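Local atomic coordinates of malonyl CoA:acyl carrier protein malonyltransferase (PDB entry 1NM2), a protein that probably transfers the malonyl group of malonyl-CoA to holo acyl carrier protein, supplying malonyl-ACP for fatty acid biosynthesis. Residues L153-T159 against A171-Q177; P160-G165 against P255-D259; V293-A297 against L310-H314. The contacts are given in a common frame with arbitrary orientation. Numbering follows the deposited sequence.

Contact 1. Residues L153-T159 against A171-Q177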
loop_
_atom_site.group_PDB
_atom_site.type_symbol
_atom_site.label_atom_id
_atom_site.label_comp_id
_atom_site.label_asym_id
_atom_site.label_seq_id
_atom_site.Cartn_x
_atom_site.Cartn_y
_atom_site.Cartn_z
ATOM N N LEU A 153 -7.253 -22.489 3.959
ATOM C CA LEU A 153 -7.511 -21.796 2.701
ATOM C C LEU A 153 -6.620 -22.319 1.575
ATOM O O LEU A 153 -7.081 -22.475 0.447
ATOM C CB LEU A 153 -7.332 -20.282 2.868
ATOM C CG LEU A 153 -5.936 -19.727 3.148
ATOM C CD1 LEU A 153 -5.222 -19.464 1.832
ATOM C CD2 LEU A 153 -6.063 -18.433 3.953
ATOM N N GLU A 154 -5.352 -22.598 1.880
ATOM C CA GLU A 154 -4.438 -23.114 0.867
ATOM C C GLU A 154 -4.868 -24.504 0.410
ATOM O O GLU A 154 -4.740 -24.847 -0.770
ATOM C CB GLU A 154 -3.004 -23.165 1.401
ATOM C CG GLU A 154 -2.418 -21.795 1.688
ATOM C CD GLU A 154 -0.944 -21.840 2.040
ATOM O OE1 GLU A 154 -0.543 -22.705 2.851
ATOM O OE2 GLU A 154 -0.188 -21.001 1.514
ATOM N N ARG A 155 -5.375 -25.302 1.347
ATOM C CA ARG A 155 -5.835 -26.644 1.010
ATOM C C ARG A 155 -7.012 -26.554 0.046
ATOM O O ARG A 155 -7.236 -27.455 -0.760
ATOM C CB ARG A 155 -6.277 -27.396 2.263
ATOM C CG ARG A 155 -5.265 -28.387 2.800
ATOM C CD ARG A 155 -5.921 -29.241 3.868
ATOM N NE ARG A 155 -7.117 -29.889 3.339
ATOM C CZ ARG A 155 -8.303 -29.884 3.940
ATOM N NH1 ARG A 155 -8.460 -29.261 5.100
ATOM N NH2 ARG A 155 -9.334 -30.500 3.377
ATOM N N LEU A 156 -7.771 -25.468 0.148
ATOM C CA LEU A 156 -8.918 -25.262 -0.721
ATOM C C LEU A 156 -8.493 -24.633 -2.040
ATOM O O LEU A 156 -9.319 -24.416 -2.925
ATOM C CB LEU A 156 -9.969 -24.386 -0.038
ATOM C CG LEU A 156 -11.026 -25.119 0.794
ATOM C CD1 LEU A 156 -10.360 -26.070 1.785
ATOM C CD2 LEU A 156 -11.883 -24.088 1.520
ATOM N N GLY A 157 -7.201 -24.337 -2.167
ATOM C CA GLY A 157 -6.706 -23.773 -3.411
ATOM C C GLY A 157 -6.475 -22.276 -3.422
ATOM O O GLY A 157 -6.070 -21.723 -4.444
ATOM N N LEU A 158 -6.725 -21.621 -2.294
ATOM C CA LEU A 158 -6.529 -20.179 -2.193
ATOM C C LEU A 158 -5.098 -19.875 -1.758
ATOM O O LEU A 158 -4.364 -20.767 -1.344
ATOM C CB LEU A 158 -7.490 -19.576 -1.162
ATOM C CG LEU A 158 -9.012 -19.673 -1.319
ATOM C CD1 LEU A 158 -9.423 -19.091 -2.650
ATOM C CD2 LEU A 158 -9.469 -21.111 -1.183
ATOM N N THR A 159 -4.708 -18.610 -1.845
ATOM C CA THR A 159 -3.377 -18.213 -1.420
ATOM C C THR A 159 -3.531 -17.103 -0.382
ATOM O O THR A 159 -4.476 -16.314 -0.438
ATOM C CB THR A 159 -2.540 -17.667 -2.591
ATOM O OG1 THR A 159 -3.012 -16.364 -2.938
ATOM C CG2 THR A 159 -2.661 -18.567 -3.799
ATOM N N ALA A 171 -7.539 -13.996 2.145
ATOM C CA ALA A 171 -7.451 -15.084 1.176
ATOM C C ALA A 171 -7.793 -14.554 -0.212
ATOM O O ALA A 171 -8.571 -13.612 -0.343
ATOM C CB ALA A 171 -8.411 -16.210 1.558
ATOM N N ALA A 172 -7.210 -15.162 -1.241
ATOM C CA ALA A 172 -7.457 -14.750 -2.612
ATOM C C ALA A 172 -7.422 -15.947 -3.553
ATOM O O ALA A 172 -6.641 -16.880 -3.367
ATOM C CB ALA A 172 -6.422 -13.717 -3.045
ATOM N N GLY A 173 -8.277 -15.906 -4.565
ATOM C CA GLY A 173 -8.342 -16.982 -5.534
ATOM C C GLY A 173 -9.555 -16.773 -6.419
ATOM O O GLY A 173 -10.030 -15.639 -6.563
ATOM N N THR A 174 -10.058 -17.852 -7.014
ATOM C CA THR A 174 -11.225 -17.755 -7.879
ATOM C C THR A 174 -12.474 -17.562 -7.028
ATOM O O THR A 174 -12.478 -17.868 -5.835
ATOM C CB THR A 174 -11.408 -19.030 -8.746
ATOM O OG1 THR A 174 -11.699 -20.151 -7.904
ATOM C CG2 THR A 174 -10.145 -19.322 -9.541
ATOM N N MET A 175 -13.533 -17.050 -7.642
ATOM C CA MET A 175 -14.777 -16.837 -6.921
ATOM C C MET A 175 -15.345 -18.163 -6.408
ATOM O O MET A 175 -15.954 -18.204 -5.346
ATOM C CB MET A 175 -15.794 -16.120 -7.817
ATOM C CG MET A 175 -15.391 -14.686 -8.153
ATOM S SD MET A 175 -15.066 -13.692 -6.666
ATOM C CE MET A 175 -16.726 -13.110 -6.293
ATOM N N GLU A 176 -15.136 -19.247 -7.151
ATOM C CA GLU A 176 -15.627 -20.557 -6.717
ATOM C C GLU A 176 -14.927 -20.979 -5.427
ATOM O O GLU A 176 -15.565 -21.455 -4.489
ATOM C CB GLU A 176 -15.373 -21.622 -7.783
ATOM C CG GLU A 176 -16.083 -21.396 -9.100
ATOM C CD GLU A 176 -15.982 -22.601 -10.016
ATOM O OE1 GLU A 176 -14.856 -23.111 -10.207
ATOM O OE2 GLU A 176 -17.027 -23.038 -10.543
ATOM N N GLN A 177 -13.610 -20.807 -5.389
ATOM C CA GLN A 177 -12.834 -21.167 -4.210
ATOM C C GLN A 177 -13.208 -20.272 -3.034
ATOM O O GLN A 177 -13.368 -20.747 -1.906
ATOM C CB GLN A 177 -11.333 -21.048 -4.509
ATOM C CG GLN A 177 -10.888 -21.866 -5.714
ATOM C CD GLN A 177 -9.445 -21.599 -6.133
ATOM O OE1 GLN A 177 -8.975 -20.458 -6.123
ATOM N NE2 GLN A 177 -8.747 -22.653 -6.529
#
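Leu153 sits in the last turn of helix 146-155 and points its side chain at the strand: CD2 lies 4.0 Å from Ala171 CB, the start of an apolar patch that Leu141 of strand 136-143 also joins. Gly157 is where the chain leaves helical angles, its positive phi closing a Schellman motif: Gly157 N bonds back to Glu154 O at 2.9 Å, and Leu158 N to Leu153 O at 2.9 Å. A CB on Gly157 would collide with Gln177 NE2; as it stands, that amide nitrogen comes to 3.5 Å from Gly157 O. Leu158 then slides between the two parts of 171-177, its CD1 3.3 Å from Gln177 CB and 3.7 Å from the CA of Gly173, where a side chain would clash with it. Gln177 belongs to a capping box at the start of helix 175-183: Thr174 N donates to Gln177 OE1 (3.0 Å), while the return bond, Gln177 N to Thr174 OG1 (3.2 Å), is less certain because OG1 is crowded. At Thr159 the chain enters the sheet as a hydrogen-bonded antiparallel pair with Ala172, Thr159 N to Ala172 O at 3.0 Å and Ala172 N to Thr159 O at 3.1 Å. The chemistry is therefore split: two backbone bonds fix the strand register, while Leu158, against the aliphatic part of Gln177, Gly173 and Ala171, packs helix end to helix start.

Contact 2. Residues P160-G165 against P255-D259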
loop_
_atom_site.group_PDB
_atom_site.type_symbol
_atom_site.label_atom_id
_atom_site.label_comp_id
_atom_site.label_asym_id
_atom_site.label_seq_id
_atom_site.Cartn_x
_atom_site.Cartn_y
_atom_site.Cartn_z
ATOM N N PRO A 160 -2.626 -17.049 0.602
ATOM C CA PRO A 160 -2.723 -16.001 1.620
ATOM C C PRO A 160 -2.118 -14.720 1.046
ATOM O O PRO A 160 -0.966 -14.381 1.330
ATOM C CB PRO A 160 -1.911 -16.576 2.775
ATOM C CG PRO A 160 -0.818 -17.313 2.055
ATOM C CD PRO A 160 -1.565 -18.016 0.937
ATOM N N ALA A 161 -2.905 -14.029 0.228
ATOM C CA ALA A 161 -2.491 -12.795 -0.442
ATOM C C ALA A 161 -2.028 -11.678 0.489
ATOM O O ALA A 161 -1.136 -10.900 0.146
ATOM C CB ALA A 161 -3.626 -12.295 -1.331
ATOM N N ASN A 162 -2.646 -11.590 1.661
ATOM C CA ASN A 162 -2.288 -10.578 2.645
ATOM C C ASN A 162 -2.065 -11.221 4.005
ATOM O O ASN A 162 -2.941 -11.920 4.513
ATOM C CB ASN A 162 -3.411 -9.547 2.833
ATOM C CG ASN A 162 -3.347 -8.382 1.857
ATOM O OD1 ASN A 162 -3.964 -7.351 2.103
ATOM N ND2 ASN A 162 -2.636 -8.538 0.751
ATOM N N VAL A 163 -0.890 -10.996 4.580
ATOM C CA VAL A 163 -0.580 -11.468 5.931
ATOM C C VAL A 163 -0.214 -10.134 6.572
ATOM O O VAL A 163 0.933 -9.690 6.514
ATOM C CB VAL A 163 0.614 -12.433 5.960
ATOM C CG1 VAL A 163 0.858 -12.913 7.391
ATOM C CG2 VAL A 163 0.323 -13.632 5.063
ATOM N N ASN A 164 -1.214 -9.489 7.160
ATOM C CA ASN A 164 -1.043 -8.160 7.733
ATOM C C ASN A 164 -0.660 -7.988 9.189
ATOM O O ASN A 164 -0.561 -6.858 9.660
ATOM C CB ASN A 164 -2.298 -7.341 7.449
ATOM C CG ASN A 164 -2.591 -7.245 5.971
ATOM O OD1 ASN A 164 -1.672 -7.162 5.156
ATOM N ND2 ASN A 164 -3.867 -7.247 5.614
ATOM N N GLY A 165 -0.437 -9.087 9.898
ATOM C CA GLY A 165 -0.063 -8.979 11.295
ATOM C C GLY A 165 -1.280 -8.908 12.193
ATOM O O GLY A 165 -2.405 -8.763 11.712
ATOM N N PRO A 255 2.366 -12.628 -2.237
ATOM C CA PRO A 255 1.679 -12.244 -0.994
ATOM C C PRO A 255 2.316 -11.016 -0.327
ATOM O O PRO A 255 3.525 -10.799 -0.432
ATOM C CB PRO A 255 1.831 -13.488 -0.121
ATOM C CG PRO A 255 1.836 -14.610 -1.130
ATOM C CD PRO A 255 2.745 -14.055 -2.210
ATOM N N VAL A 256 1.500 -10.222 0.362
ATOM C CA VAL A 256 1.988 -9.042 1.072
ATOM C C VAL A 256 2.279 -9.455 2.517
ATOM O O VAL A 256 1.359 -9.708 3.295
ATOM C CB VAL A 256 0.935 -7.902 1.091
ATOM C CG1 VAL A 256 1.406 -6.775 1.998
ATOM C CG2 VAL A 256 0.700 -7.368 -0.327
ATOM N N ARG A 257 3.556 -9.531 2.874
ATOM C CA ARG A 257 3.920 -9.912 4.230
ATOM C C ARG A 257 4.138 -8.683 5.096
ATOM O O ARG A 257 5.264 -8.392 5.507
ATOM C CB ARG A 257 5.180 -10.785 4.228
ATOM C CG ARG A 257 4.964 -12.153 3.581
ATOM C CD ARG A 257 3.799 -12.886 4.241
ATOM N NE ARG A 257 4.058 -13.161 5.651
ATOM C CZ ARG A 257 4.905 -14.088 6.091
ATOM N NH1 ARG A 257 5.081 -14.268 7.396
ATOM N NH2 ARG A 257 5.565 -14.849 5.228
ATOM N N TRP A 258 3.055 -7.965 5.367
ATOM C CA TRP A 258 3.138 -6.766 6.193
ATOM C C TRP A 258 3.512 -7.165 7.616
ATOM O O TRP A 258 4.100 -6.374 8.360
ATOM C CB TRP A 258 1.809 -6.007 6.194
ATOM C CG TRP A 258 1.929 -4.671 6.867
ATOM C CD1 TRP A 258 1.351 -4.283 8.045
ATOM C CD2 TRP A 258 2.730 -3.571 6.431
ATOM N NE1 TRP A 258 1.751 -3.005 8.373
ATOM C CE2 TRP A 258 2.595 -2.544 7.397
ATOM C CE3 TRP A 258 3.556 -3.353 5.319
ATOM C CZ2 TRP A 258 3.255 -1.315 7.281
ATOM C CZ3 TRP A 258 4.214 -2.131 5.204
ATOM C CH2 TRP A 258 4.056 -1.126 6.182
ATOM N N ASP A 259 3.178 -8.399 7.988
ATOM C CA ASP A 259 3.512 -8.903 9.314
ATOM C C ASP A 259 5.030 -8.859 9.516
ATOM O O ASP A 259 5.527 -8.404 10.553
ATOM C CB ASP A 259 3.014 -10.349 9.485
ATOM C CG ASP A 259 3.651 -11.315 8.498
ATOM O OD1 ASP A 259 4.022 -12.431 8.924
ATOM O OD2 ASP A 259 3.775 -10.973 7.299
#
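Three backbone hydrogen bonds hold these segments together, with an Arg257-Asp259 ion pair flanking them. Val256 N donates to Ala161 O at 2.7 Å, and Val163 N returns a bond to Val256 O at 2.9 Å; both are nearly straight and make Asn162 and Val256 a parallel bridge. One step on, Val163 O accepts from Asp259 N at 3.0 Å, so strand 159-165 reaches into the first turn of helix 258-267. Arg257 curls back on the side of the sheet that carries Val163: its NH1 forms a salt bridge to Asp259 OD1 at 2.6 Å, and its NE bonds Asp259 OD2 at 2.8 Å. Val163 packs against this pair, with CG1 3.4 Å from Asp259 CG and CB 3.5 Å from Arg257 NE. Asn162 ND2 bonds Ala161 O (2.9 Å) and rests 3.6 Å from Val256 CB. Further out, Pro255 CB touches Pro160 O at 3.3 Å, Asn164 OD1 lies 3.8 Å from Trp258 CB, and Asn164 O meets the edge of the indole at CD1, 3.6 Å away. Asn164 OD1 is hydrogen-bonded to His97, whose ring also meets that of Trp258. Opposite Val170, Ala161 and Asn162 form a classic beta bulge in strand 159-165. Strand 256-257, short and weakly bonded, extends the mixed sheet of the ferredoxin-like subdomain and turns at Arg257, an inverse gamma turn at the N-cap position, into helix 258-267, beside the GxSxG sequence around His97 that fits the nucleophile elbow of the alpha/beta-hydrolase-like core.

Contact 3. Residues V293-A297 against L310-H314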
loop_
_atom_site.group_PDB
_atom_site.type_symbol
_atom_site.label_atom_id
_atom_site.label_comp_id
_atom_site.label_asym_id
_atom_site.label_seq_id
_atom_site.Cartn_x
_atom_site.Cartn_y
_atom_site.Cartn_z
ATOM N N VAL A 293 4.812 1.787 20.742
ATOM C CA VAL A 293 5.256 2.636 19.641
ATOM C C VAL A 293 4.250 3.758 19.384
ATOM O O VAL A 293 3.050 3.501 19.267
ATOM C CB VAL A 293 5.421 1.813 18.345
ATOM C CG1 VAL A 293 5.843 2.719 17.202
ATOM C CG2 VAL A 293 6.451 0.711 18.562
ATOM N N LYS A 294 4.727 4.998 19.310
ATOM C CA LYS A 294 3.830 6.122 19.053
ATOM C C LYS A 294 3.422 6.071 17.590
ATOM O O LYS A 294 4.254 5.822 16.718
ATOM C CB LYS A 294 4.513 7.465 19.344
ATOM C CG LYS A 294 4.809 7.717 20.813
ATOM C CD LYS A 294 5.032 9.200 21.101
ATOM C CE LYS A 294 3.735 10.004 20.980
ATOM N NZ LYS A 294 3.890 11.443 21.374
ATOM N N THR A 295 2.142 6.289 17.322
ATOM C CA THR A 295 1.648 6.258 15.952
ATOM C C THR A 295 0.822 7.500 15.651
ATOM O O THR A 295 0.144 8.038 16.530
ATOM C CB THR A 295 0.755 5.023 15.695
ATOM O OG1 THR A 295 -0.374 5.064 16.575
ATOM C CG2 THR A 295 1.524 3.740 15.934
ATOM N N LEU A 296 0.888 7.954 14.405
ATOM C CA LEU A 296 0.123 9.117 13.979
ATOM C C LEU A 296 -0.244 8.946 12.513
ATOM O O LEU A 296 0.610 8.631 11.680
ATOM C CB LEU A 296 0.934 10.404 14.175
ATOM C CG LEU A 296 0.197 11.731 13.922
ATOM C CD1 LEU A 296 0.939 12.873 14.603
ATOM C CD2 LEU A 296 0.072 11.989 12.429
ATOM N N ALA A 297 -1.521 9.139 12.204
ATOM C CA ALA A 297 -1.996 9.016 10.836
ATOM C C ALA A 297 -2.344 10.393 10.284
ATOM O O ALA A 297 -3.059 11.165 10.926
ATOM C CB ALA A 297 -3.225 8.108 10.785
ATOM N N LEU A 310 6.156 15.084 16.360
ATOM C CA LEU A 310 6.575 13.695 16.434
ATOM C C LEU A 310 7.872 13.505 15.655
ATOM O O LEU A 310 8.783 12.810 16.107
ATOM C CB LEU A 310 5.479 12.790 15.873
ATOM C CG LEU A 310 5.579 11.305 16.228
ATOM C CD1 LEU A 310 5.682 11.141 17.744
ATOM C CD2 LEU A 310 4.355 10.575 15.688
ATOM N N VAL A 311 7.954 14.125 14.482
ATOM C CA VAL A 311 9.157 14.024 13.669
ATOM C C VAL A 311 10.343 14.583 14.451
ATOM O O VAL A 311 11.357 13.913 14.617
ATOM C CB VAL A 311 9.013 14.805 12.337
ATOM C CG1 VAL A 311 10.348 14.878 11.623
ATOM C CG2 VAL A 311 7.999 14.119 11.444
ATOM N N ALA A 312 10.200 15.807 14.946
ATOM C CA ALA A 312 11.261 16.460 15.701
ATOM C C ALA A 312 11.836 15.621 16.846
ATOM O O ALA A 312 13.053 15.549 17.014
ATOM C CB ALA A 312 10.759 17.797 16.243
ATOM N N GLU A 313 10.972 14.982 17.631
ATOM C CA GLU A 313 11.451 14.191 18.761
ATOM C C GLU A 313 11.908 12.771 18.433
ATOM O O GLU A 313 12.399 12.061 19.310
ATOM C CB GLU A 313 10.387 14.141 19.861
ATOM C CG GLU A 313 9.097 13.460 19.466
ATOM C CD GLU A 313 8.189 13.207 20.659
ATOM O OE1 GLU A 313 8.614 12.481 21.583
ATOM O OE2 GLU A 313 7.051 13.732 20.673
ATOM N N HIS A 314 11.762 12.354 17.180
ATOM C CA HIS A 314 12.168 11.006 16.797
ATOM C C HIS A 314 13.186 10.953 15.661
ATOM O O HIS A 314 13.559 9.872 15.210
ATOM C CB HIS A 314 10.932 10.181 16.433
ATOM C CG HIS A 314 10.125 9.753 17.618
ATOM N ND1 HIS A 314 10.450 8.651 18.380
ATOM C CD2 HIS A 314 9.023 10.294 18.191
ATOM C CE1 HIS A 314 9.583 8.530 19.369
ATOM N NE2 HIS A 314 8.707 9.515 19.278
#
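Leu310 and Lys294 lose most of the surface buried here, with Leu296 third. Leu310 points from helix 304-314 to the strand and is touched by both of the others: its CD2 lies 3.7 Å from Leu296 CB, and its CD1 3.9 Å from Lys294 CD. Lys294 and Leu296, two residues apart on strand 294-297, both direct their side chains at the helix, whereas Thr295 between them points away and packs on helix 281-289. The long aliphatic part of Lys294 also skirts His314, its CD 4.1 Å from NE2 near the plane of the ring; the other ring nitrogen, ND1, is hydrogen-bonded to Thr271. At its tip, Lys294 NZ stands 4.0 Å from Glu313 OE2, a long salt bridge at an exposed margin. Hydrophobic contact thus does most of the joining. Strand and helix segments run roughly antiparallel, at 147°, with axes 11.0 Å apart at closest approach. Leu310 reaches on to Ile274 of the neighbouring strand 272-275. This is the layered packing of an alpha/beta fold: a C-terminal helix packs on one face of the five-stranded parallel sheet at its outermost strand, with helix 281-289 against the other face.

Overall arrangement
Contacts 1 and 2 share the mixed sheet and meet directly: strand 159-165 pairs with 168-172 in contact 1 and with 256-257 in contact 2, and Ala172 CB packs on Ala161 CB at 3.6 Å. Their centres are 15 Å apart. Contact 3 belongs to the parallel sheet of the hydrolase-like core; its centre is 24 Å from that of contact 2 and 39 Å from that of contact 1, on the opposite side of the chain's centre from contact 1. Contact 2 lies nearest the catalytic region: the Asn162 side chain is about 5 Å from the bound acetate, which mimics a malonyl group in the active site.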